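TetR-family transcriptional regulator (Pectobacterium atrosepticum, PDB 2HYT) probably acts as a dimeric transcriptional regulator of the TetR family that binds cis-regulatory DNA through a helix-turn-helix motif. Local coordinates at residues Leu18-Lys23 with Asp36-Gln41; Glu98-Pro103 with Ile108-Ala113; His127-Met132 with Leu156-Leu161. All coordinates share one frame; numbering follows the deposited sequence.

Interaction 1. Residues Leu18-Lys23 with Asp36-Gln41; sequences LATARK and DDLTAQ
Leu-38 reaches across from Asp36-Gln41 to the flank of Leu18-Lys23 and packs beside Ala-21. Its CB points toward that helix but stops 6.0 Å short of Ala-21 CB. CG is anti to the backbone N, with chi1 at -175°, which directs the branch point toward helix 7-28. CG itself is still 4.5 Å from Ala-21 CA, and the two methyls complete the approach. Both lie against Ala-21 CA. CD2 also meets the side chain, at 3.8 Å from Ala-21 CB. CD1 is 4.1 Å from Ala-21 CA and lies nearer Thr-20, with Thr-20 O at 4.3 Å. Thr-20 CG2 flanks Leu-38 CD1 at 4.4 Å, at the more open margin of the contact. The small Ala-21 side chain lets the leucine methyls come up to the helix backbone. No hydrogen bond joins the segments. Thr-20 OG1 instead bonds to Thr-16 O within its own helix. Leu-38 belongs to the first helix of the predicted helix-turn-helix, and the contact seats that helix on helix 7-28. Val-24 and Phe-25, further along helix 7-28, also touch Leu-38, and Leu-49 of helix 48-53 joins them. Leu-38 therefore sits in the apolar core of the three-helix DNA-binding domain.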
loop_
_atom_site.group_PDB
_atom_site.type_symbol
_atom_site.label_atom_id
_atom_site.label_comp_id
_atom_site.label_asym_id
_atom_site.label_seq_id
_atom_site.Cartn_x
_atom_site.Cartn_y
_atom_site.Cartn_z
ATOM N N LEU A 18 -19.094 10.508 15.956
ATOM C CA LEU A 18 -18.162 9.554 15.398
ATOM C C LEU A 18 -18.361 8.172 16.024
ATOM O O LEU A 18 -18.388 7.163 15.326
ATOM C CB LEU A 18 -16.712 10.055 15.588
ATOM C CG LEU A 18 -15.696 9.477 14.614
ATOM C CD1 LEU A 18 -15.999 10.085 13.241
ATOM C CD2 LEU A 18 -14.204 9.767 15.083
ATOM N N ALA A 19 -18.554 8.122 17.341
ATOM C CA ALA A 19 -18.742 6.877 18.040
ATOM C C ALA A 19 -20.038 6.230 17.572
ATOM O O ALA A 19 -20.110 5.012 17.327
ATOM C CB ALA A 19 -18.763 7.111 19.594
ATOM N N THR A 20 -21.079 7.067 17.428
ATOM C CA THR A 20 -22.376 6.537 16.952
ATOM C C THR A 20 -22.286 6.044 15.538
ATOM O O THR A 20 -22.802 4.981 15.211
ATOM C CB THR A 20 -23.458 7.607 17.062
ATOM O OG1 THR A 20 -23.664 7.837 18.441
ATOM C CG2 THR A 20 -24.790 7.162 16.366
ATOM N N ALA A 21 -21.594 6.794 14.678
ATOM C CA ALA A 21 -21.421 6.334 13.287
ATOM C C ALA A 21 -20.731 4.976 13.277
ATOM O O ALA A 21 -21.131 4.081 12.545
ATOM C CB ALA A 21 -20.609 7.355 12.453
ATOM N N ARG A 22 -19.694 4.807 14.103
ATOM C CA ARG A 22 -19.025 3.512 14.195
ATOM C C ARG A 22 -19.969 2.402 14.601
ATOM O O ARG A 22 -19.923 1.290 14.044
ATOM C CB ARG A 22 -17.849 3.591 15.180
ATOM C CG ARG A 22 -16.670 4.272 14.579
ATOM C CD ARG A 22 -15.530 4.413 15.587
ATOM N NE ARG A 22 -14.884 3.141 15.906
ATOM C CZ ARG A 22 -13.871 3.042 16.762
ATOM N NH1 ARG A 22 -13.437 4.117 17.409
ATOM N NH2 ARG A 22 -13.299 1.881 17.000
ATOM N N LYS A 23 -20.835 2.674 15.565
ATOM C CA LYS A 23 -21.767 1.642 16.042
ATOM C C LYS A 23 -22.749 1.263 14.940
ATOM O O LYS A 23 -22.975 0.078 14.686
ATOM C CB LYS A 23 -22.515 2.140 17.254
ATOM C CG LYS A 23 -23.429 1.122 17.899
ATOM C CD LYS A 23 -23.926 1.664 19.256
ATOM C CE LYS A 23 -24.531 0.574 20.110
ATOM N NZ LYS A 23 -23.473 -0.294 20.722
ATOM N N ASP A 36 -28.519 10.029 5.732
ATOM C CA ASP A 36 -29.880 10.090 6.240
ATOM C C ASP A 36 -30.258 8.848 7.047
ATOM O O ASP A 36 -31.033 8.950 8.015
ATOM C CB ASP A 36 -30.902 10.304 5.108
ATOM C CG ASP A 36 -30.813 11.703 4.475
ATOM O OD1 ASP A 36 -30.073 12.588 4.956
ATOM O OD2 ASP A 36 -31.542 11.909 3.479
ATOM N N ASP A 37 -29.768 7.668 6.633
ATOM C CA ASP A 37 -30.049 6.436 7.387
ATOM C C ASP A 37 -29.468 6.578 8.801
ATOM O O ASP A 37 -30.121 6.224 9.799
ATOM C CB ASP A 37 -29.448 5.191 6.743
ATOM C CG ASP A 37 -30.127 4.778 5.437
ATOM O OD1 ASP A 37 -31.328 5.084 5.230
ATOM O OD2 ASP A 37 -29.433 4.136 4.609
ATOM N N LEU A 38 -28.241 7.079 8.869
ATOM C CA LEU A 38 -27.536 7.178 10.155
ATOM C C LEU A 38 -28.262 8.168 11.031
ATOM O O LEU A 38 -28.481 7.921 12.224
ATOM C CB LEU A 38 -26.092 7.607 9.899
ATOM C CG LEU A 38 -25.139 7.678 11.062
ATOM C CD1 LEU A 38 -25.281 6.578 12.054
ATOM C CD2 LEU A 38 -23.734 7.707 10.409
ATOM N N THR A 39 -28.666 9.291 10.431
ATOM C CA THR A 39 -29.445 10.307 11.134
ATOM C C THR A 39 -30.727 9.719 11.736
ATOM O O THR A 39 -31.042 9.884 12.894
ATOM C CB THR A 39 -29.737 11.473 10.176
ATOM O OG1 THR A 39 -28.478 12.082 9.804
ATOM C CG2 THR A 39 -30.733 12.499 10.822
ATOM N N ALA A 40 -31.439 8.952 10.936
ATOM C CA ALA A 40 -32.665 8.324 11.411
ATOM C C ALA A 40 -32.404 7.288 12.519
ATOM O O ALA A 40 -33.077 7.313 13.550
ATOM C CB ALA A 40 -33.426 7.673 10.198
ATOM N N GLN A 41 -31.429 6.382 12.301
ATOM C CA GLN A 41 -31.166 5.271 13.189
ATOM C C GLN A 41 -30.666 5.730 14.540
ATOM O O GLN A 41 -31.022 5.127 15.577
ATOM C CB GLN A 41 -30.204 4.274 12.533
ATOM C CG GLN A 41 -30.899 3.588 11.363
ATOM C CD GLN A 41 -29.991 2.666 10.559
ATOM O OE1 GLN A 41 -29.168 1.942 11.131
ATOM N NE2 GLN A 41 -30.179 2.644 9.227
#

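Interaction 2. Residues Glu98-Pro103 with Ile108-Ala113. With EDO (1,2-ethanediol), chain E.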
loop_
_atom_site.group_PDB
_atom_site.type_symbol
_atom_site.label_atom_id
_atom_site.label_comp_id
_atom_site.label_asym_id
_atom_site.label_seq_id
_atom_site.Cartn_x
_atom_site.Cartn_y
_atom_site.Cartn_z
ATOM N N GLU A 98 -3.684 -10.386 12.475
ATOM C CA GLU A 98 -4.844 -10.901 13.243
ATOM C C GLU A 98 -5.974 -9.863 13.289
ATOM O O GLU A 98 -7.160 -10.230 13.236
ATOM C CB GLU A 98 -4.422 -11.284 14.657
ATOM C CG GLU A 98 -3.571 -12.513 14.675
ATOM C CD GLU A 98 -2.854 -12.777 15.991
ATOM O OE1 GLU A 98 -2.810 -11.897 16.885
ATOM O OE2 GLU A 98 -2.314 -13.903 16.101
HETATM N N MSE A 99 -5.625 -8.577 13.324
HETATM C CA MSE A 99 -6.618 -7.509 13.277
HETATM C C MSE A 99 -7.443 -7.497 12.007
HETATM O O MSE A 99 -8.577 -6.994 12.011
HETATM C CB MSE A 99 -5.928 -6.186 13.437
HETATM C CG MSE A 99 -5.621 -5.895 14.789
HETATM SE SE MSE A 99 -4.461 -4.267 14.907
HETATM C CE MSE A 99 -4.399 -4.293 16.780
ATOM N N ALA A 100 -6.929 -8.078 10.916
ATOM C CA ALA A 100 -7.656 -8.112 9.644
ATOM C C ALA A 100 -8.918 -8.977 9.703
ATOM O O ALA A 100 -9.722 -8.942 8.775
ATOM C CB ALA A 100 -6.767 -8.608 8.525
ATOM N N LEU A 101 -9.059 -9.779 10.749
ATOM C CA LEU A 101 -10.281 -10.588 10.927
ATOM C C LEU A 101 -11.240 -9.978 11.938
ATOM O O LEU A 101 -12.339 -10.513 12.147
ATOM C CB LEU A 101 -9.933 -12.004 11.337
ATOM C CG LEU A 101 -9.091 -12.814 10.327
ATOM C CD1 LEU A 101 -8.933 -14.284 10.807
ATOM C CD2 LEU A 101 -9.672 -12.743 8.912
ATOM N N GLU A 102 -10.868 -8.883 12.590
ATOM C CA GLU A 102 -11.800 -8.225 13.497
ATOM C C GLU A 102 -12.822 -7.477 12.659
ATOM O O GLU A 102 -12.467 -6.739 11.743
ATOM C CB GLU A 102 -11.046 -7.258 14.437
ATOM C CG GLU A 102 -10.025 -7.981 15.298
ATOM C CD GLU A 102 -9.313 -7.085 16.279
ATOM O OE1 GLU A 102 -9.657 -5.868 16.356
ATOM O OE2 GLU A 102 -8.411 -7.601 17.000
ATOM N N PRO A 103 -14.115 -7.673 12.931
ATOM C CA PRO A 103 -15.098 -7.095 11.991
ATOM C C PRO A 103 -14.963 -5.608 11.659
ATOM O O PRO A 103 -15.127 -5.232 10.488
ATOM C CB PRO A 103 -16.453 -7.419 12.662
ATOM C CG PRO A 103 -16.183 -8.580 13.455
ATOM C CD PRO A 103 -14.761 -8.502 13.954
ATOM N N ILE A 108 -14.424 -1.717 7.824
ATOM C CA ILE A 108 -14.270 -0.257 7.695
ATOM C C ILE A 108 -12.914 0.155 7.086
ATOM O O ILE A 108 -12.855 0.991 6.188
ATOM C CB ILE A 108 -14.453 0.445 9.041
ATOM C CG1 ILE A 108 -15.878 0.203 9.567
ATOM C CG2 ILE A 108 -14.136 1.959 8.901
ATOM C CD1 ILE A 108 -16.954 0.782 8.659
ATOM N N VAL A 109 -11.825 -0.445 7.575
ATOM C CA VAL A 109 -10.478 -0.067 7.151
ATOM C C VAL A 109 -10.084 -0.836 5.889
ATOM O O VAL A 109 -9.684 -0.255 4.911
ATOM C CB VAL A 109 -9.448 -0.293 8.273
ATOM C CG1 VAL A 109 -7.988 -0.052 7.795
ATOM C CG2 VAL A 109 -9.775 0.536 9.506
ATOM N N LEU A 110 -10.187 -2.167 5.907
ATOM C CA LEU A 110 -9.569 -2.967 4.844
ATOM C C LEU A 110 -10.422 -3.198 3.627
ATOM O O LEU A 110 -9.918 -3.680 2.591
ATOM C CB LEU A 110 -9.056 -4.291 5.445
ATOM C CG LEU A 110 -8.002 -4.184 6.547
ATOM C CD1 LEU A 110 -7.793 -5.560 7.165
ATOM C CD2 LEU A 110 -6.669 -3.633 6.025
ATOM N N ARG A 111 -11.711 -2.855 3.719
ATOM C CA ARG A 111 -12.644 -2.959 2.595
ATOM C C ARG A 111 -13.147 -1.539 2.212
ATOM O O ARG A 111 -12.912 -1.032 1.106
ATOM C CB ARG A 111 -13.769 -3.927 2.941
ATOM C CG ARG A 111 -13.258 -5.374 3.001
ATOM C CD ARG A 111 -14.385 -6.303 3.293
ATOM N NE ARG A 111 -13.911 -7.666 3.492
ATOM C CZ ARG A 111 -14.651 -8.654 3.986
ATOM N NH1 ARG A 111 -15.930 -8.457 4.300
ATOM N NH2 ARG A 111 -14.107 -9.850 4.165
ATOM N N ASP A 112 -13.816 -0.876 3.148
ATOM C CA ASP A 112 -14.486 0.386 2.832
ATOM C C ASP A 112 -13.483 1.503 2.567
ATOM O O ASP A 112 -13.546 2.147 1.524
ATOM C CB ASP A 112 -15.435 0.786 3.965
ATOM C CG ASP A 112 -16.551 -0.204 4.163
ATOM O OD1 ASP A 112 -17.115 -0.710 3.180
ATOM O OD2 ASP A 112 -16.899 -0.446 5.320
ATOM N N ALA A 113 -12.600 1.791 3.521
ATOM C CA ALA A 113 -11.603 2.849 3.316
ATOM C C ALA A 113 -10.707 2.527 2.127
ATOM O O ALA A 113 -10.269 3.433 1.411
ATOM C CB ALA A 113 -10.731 3.083 4.563
HETATM C C1 EDO E . -4.830 -7.993 18.343
HETATM O O1 EDO E . -3.984 -7.774 19.482
HETATM C C2 EDO E . -4.423 -9.178 17.499
HETATM O O2 EDO E . -5.115 -10.349 17.955
#
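Ala-100 and Leu-110 form the tight part of this contact. It lies at the turn between helices 85-98 and 103-117 in the TetR-like C-terminal domain. Leu-110 CD1 lies 3.5 Å from Ala-100 CB, tighter than usual van der Waals contact. The same methyl is 3.6 Å from Ala-100 CA, so it presses on the backbone as well as on the side chain. Leu-110 CG is anti to its carbonyl carbon (chi1 -60°), and the branch extends from there to the loop after helix 85-98. Helix 150-170 packs on both residues: Phe-166 and Ala-169 touch Leu-110, and Ile-168 touches Ala-100. The rest of the interface is loose. Pro-103 O and Ile-108 N are 4.5 Å apart, and the side chains of these two residues do not meet. Glu-102 is the N-cap residue of helix 103-117. Further along that helix is a wider pi-type turn, in which Ala-113 N bonds to Ile-108 O at 2.8 Å. The polar side lies at Glu-98, which is exposed. A 1,2-ethanediol donates from O2 to Glu-98 OE1 at 3.0 Å. Glu-102 OE2 pairs with Arg-74 of helix 56-81 in a salt bridge. The side-chain contact between the segments is purely apolar, so it depends on close fit and burial. The diol, probably from the crystallisation liquor, is no evidence of a natural ligand.

Interaction 3. Residues His127-Met132 with Leu156-Leu161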
loop_
_atom_site.group_PDB
_atom_site.type_symbol
_atom_site.label_atom_id
_atom_site.label_comp_id
_atom_site.label_asym_id
_atom_site.label_seq_id
_atom_site.Cartn_x
_atom_site.Cartn_y
_atom_site.Cartn_z
ATOM N N HIS A 127 3.322 7.711 9.681
ATOM C CA HIS A 127 3.160 7.530 11.111
ATOM C C HIS A 127 3.407 6.066 11.593
ATOM O O HIS A 127 4.081 5.824 12.589
ATOM C CB HIS A 127 1.763 7.986 11.507
ATOM C CG HIS A 127 1.600 8.191 12.972
ATOM N ND1 HIS A 127 0.929 7.297 13.779
ATOM C CD2 HIS A 127 2.037 9.185 13.784
ATOM C CE1 HIS A 127 0.958 7.734 15.027
ATOM N NE2 HIS A 127 1.616 8.880 15.057
ATOM N N CYS A 128 2.859 5.107 10.868
ATOM C CA CYS A 128 3.018 3.707 11.196
ATOM C C CYS A 128 4.493 3.344 11.049
ATOM O O CYS A 128 5.050 2.563 11.849
ATOM C CB CYS A 128 2.189 2.834 10.252
ATOM S SG CYS A 128 0.422 2.923 10.457
ATOM N N VAL A 129 5.098 3.868 9.992
ATOM C CA VAL A 129 6.515 3.570 9.762
ATOM C C VAL A 129 7.378 4.125 10.899
ATOM O O VAL A 129 8.304 3.452 11.340
ATOM C CB VAL A 129 6.964 4.067 8.393
ATOM C CG1 VAL A 129 8.472 4.060 8.248
ATOM C CG2 VAL A 129 6.256 3.224 7.287
ATOM N N GLU A 130 7.096 5.340 11.359
ATOM C CA GLU A 130 7.875 5.924 12.445
ATOM C C GLU A 130 7.775 5.082 13.725
ATOM O O GLU A 130 8.766 4.908 14.421
ATOM C CB GLU A 130 7.443 7.368 12.669
ATOM C CG GLU A 130 7.916 8.253 11.538
ATOM C CD GLU A 130 7.226 9.604 11.463
ATOM O OE1 GLU A 130 6.327 9.871 12.299
ATOM O OE2 GLU A 130 7.580 10.389 10.546
ATOM N N SER A 131 6.593 4.546 14.006
ATOM C CA SER A 131 6.397 3.697 15.182
ATOM C C SER A 131 7.215 2.425 15.039
ATOM O O SER A 131 7.951 2.034 15.941
ATOM C CB SER A 131 4.942 3.355 15.371
ATOM O OG SER A 131 4.762 2.549 16.519
HETATM N N MSE A 132 7.110 1.754 13.906
HETATM C CA MSE A 132 7.902 0.545 13.698
HETATM C C MSE A 132 9.400 0.848 13.695
HETATM O O MSE A 132 10.205 0.051 14.181
HETATM C CB MSE A 132 7.474 -0.141 12.398
HETATM C CG MSE A 132 8.307 -1.328 12.043
HETATM SE SE MSE A 132 8.163 -2.730 13.360
HETATM C CE MSE A 132 6.273 -3.312 13.185
ATOM N N LEU A 156 9.661 -1.344 4.691
ATOM C CA LEU A 156 9.513 -2.662 4.120
ATOM C C LEU A 156 8.555 -3.520 4.957
ATOM O O LEU A 156 7.614 -4.103 4.432
ATOM C CB LEU A 156 10.864 -3.359 3.998
ATOM C CG LEU A 156 11.754 -2.785 2.896
ATOM C CD1 LEU A 156 13.243 -3.133 3.228
ATOM C CD2 LEU A 156 11.335 -3.281 1.539
ATOM N N ILE A 157 8.815 -3.563 6.264
ATOM C CA ILE A 157 7.985 -4.383 7.160
ATOM C C ILE A 157 6.518 -3.919 7.181
ATOM O O ILE A 157 5.606 -4.708 6.978
ATOM C CB ILE A 157 8.584 -4.418 8.596
ATOM C CG1 ILE A 157 9.966 -5.086 8.600
ATOM C CG2 ILE A 157 7.613 -5.083 9.569
ATOM C CD1 ILE A 157 10.701 -4.888 9.954
ATOM N N TYR A 158 6.313 -2.633 7.441
ATOM C CA TYR A 158 4.973 -2.043 7.434
ATOM C C TYR A 158 4.270 -2.363 6.096
ATOM O O TYR A 158 3.098 -2.801 6.066
ATOM C CB TYR A 158 4.995 -0.525 7.737
ATOM C CG TYR A 158 3.659 0.092 7.347
ATOM C CD1 TYR A 158 2.532 -0.129 8.140
ATOM C CD2 TYR A 158 3.499 0.796 6.204
ATOM C CE1 TYR A 158 1.295 0.355 7.773
ATOM C CE2 TYR A 158 2.267 1.282 5.816
ATOM C CZ TYR A 158 1.176 1.100 6.641
ATOM O OH TYR A 158 -0.043 1.605 6.262
ATOM N N GLY A 159 4.970 -2.192 4.946
ATOM C CA GLY A 159 4.373 -2.469 3.644
ATOM C C GLY A 159 3.915 -3.910 3.521
ATOM O O GLY A 159 2.830 -4.204 3.016
ATOM N N SER A 160 4.736 -4.834 4.006
ATOM C CA SER A 160 4.379 -6.251 3.908
ATOM C C SER A 160 3.090 -6.528 4.676
ATOM O O SER A 160 2.192 -7.236 4.196
ATOM C CB SER A 160 5.524 -7.123 4.414
ATOM O OG SER A 160 5.690 -7.135 5.832
ATOM N N LEU A 161 3.019 -5.954 5.867
ATOM C CA LEU A 161 1.904 -6.218 6.780
ATOM C C LEU A 161 0.637 -5.597 6.244
ATOM O O LEU A 161 -0.413 -6.206 6.286
ATOM C CB LEU A 161 2.208 -5.664 8.160
ATOM C CG LEU A 161 3.358 -6.322 8.910
ATOM C CD1 LEU A 161 3.629 -5.562 10.251
ATOM C CD2 LEU A 161 3.064 -7.779 9.188
#
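Cys-128 CB sits over one face of the Tyr-158 ring. It is 4.0 Å from the ring centroid and 29° off the ring normal, a CH-pi contact. The nearest ring atom is CE1, at 3.6 Å from Cys-128 CB. Val-129 CG2 comes in obliquely at 3.8 Å from Tyr-158 CD2. Tyr-158 CG is anti to its backbone N (chi1 165°), which sends the ring out against Cys-128 and Val-129, both on the same side of its plane. Two further contacts are tentative, as each rests on one of two conformers: Cys-128 SG oblique to the ring, and selenomethionine Met-132 CE near Ile-157 CG2. The axes of the two short segments, on helices 122-141 and 150-170, pass 9.5 Å apart at an angle of 122°. Further out, Phe-89 of helix 85-98 touches both Met-132 and Ile-157. Ser-131 OG bonds to Arg-92 of the same helix. Ser-160 OG donates to a lone pair of Ile-157 O, in the carbonyl plane, within its own helix. Glu-163 of the second subunit packs on Tyr-158. Two helices of the TetR-like C-terminal domain are thus joined beside the dimer partner mainly by CH-pi and aliphatic packing on one ring, without a hydrogen bond; any sulfur contribution is uncertain.

In the fold
The three contacts are all mainly buried, and none has a hydrogen bond between its segments. Interaction 1 belongs to the DNA-binding domain. Interactions 2 and 3 lie within the TetR-like C-terminal domain, with centres about 17 Å apart. Interactions 1 and 3 lie on opposite sides of the chain's centre, about 32 Å between centres. Helix 150-170 links interactions 2 and 3: it supplies one side of interaction 3 and also covers interaction 2. Interaction 3 buries the most surface, uses an aromatic ring, and lies within reach of the second subunit. The other two are smaller and purely aliphatic, and no other subunit touches them. Interaction 2 alone joins a loop to a helix; there an exposed glutamate binds a diol.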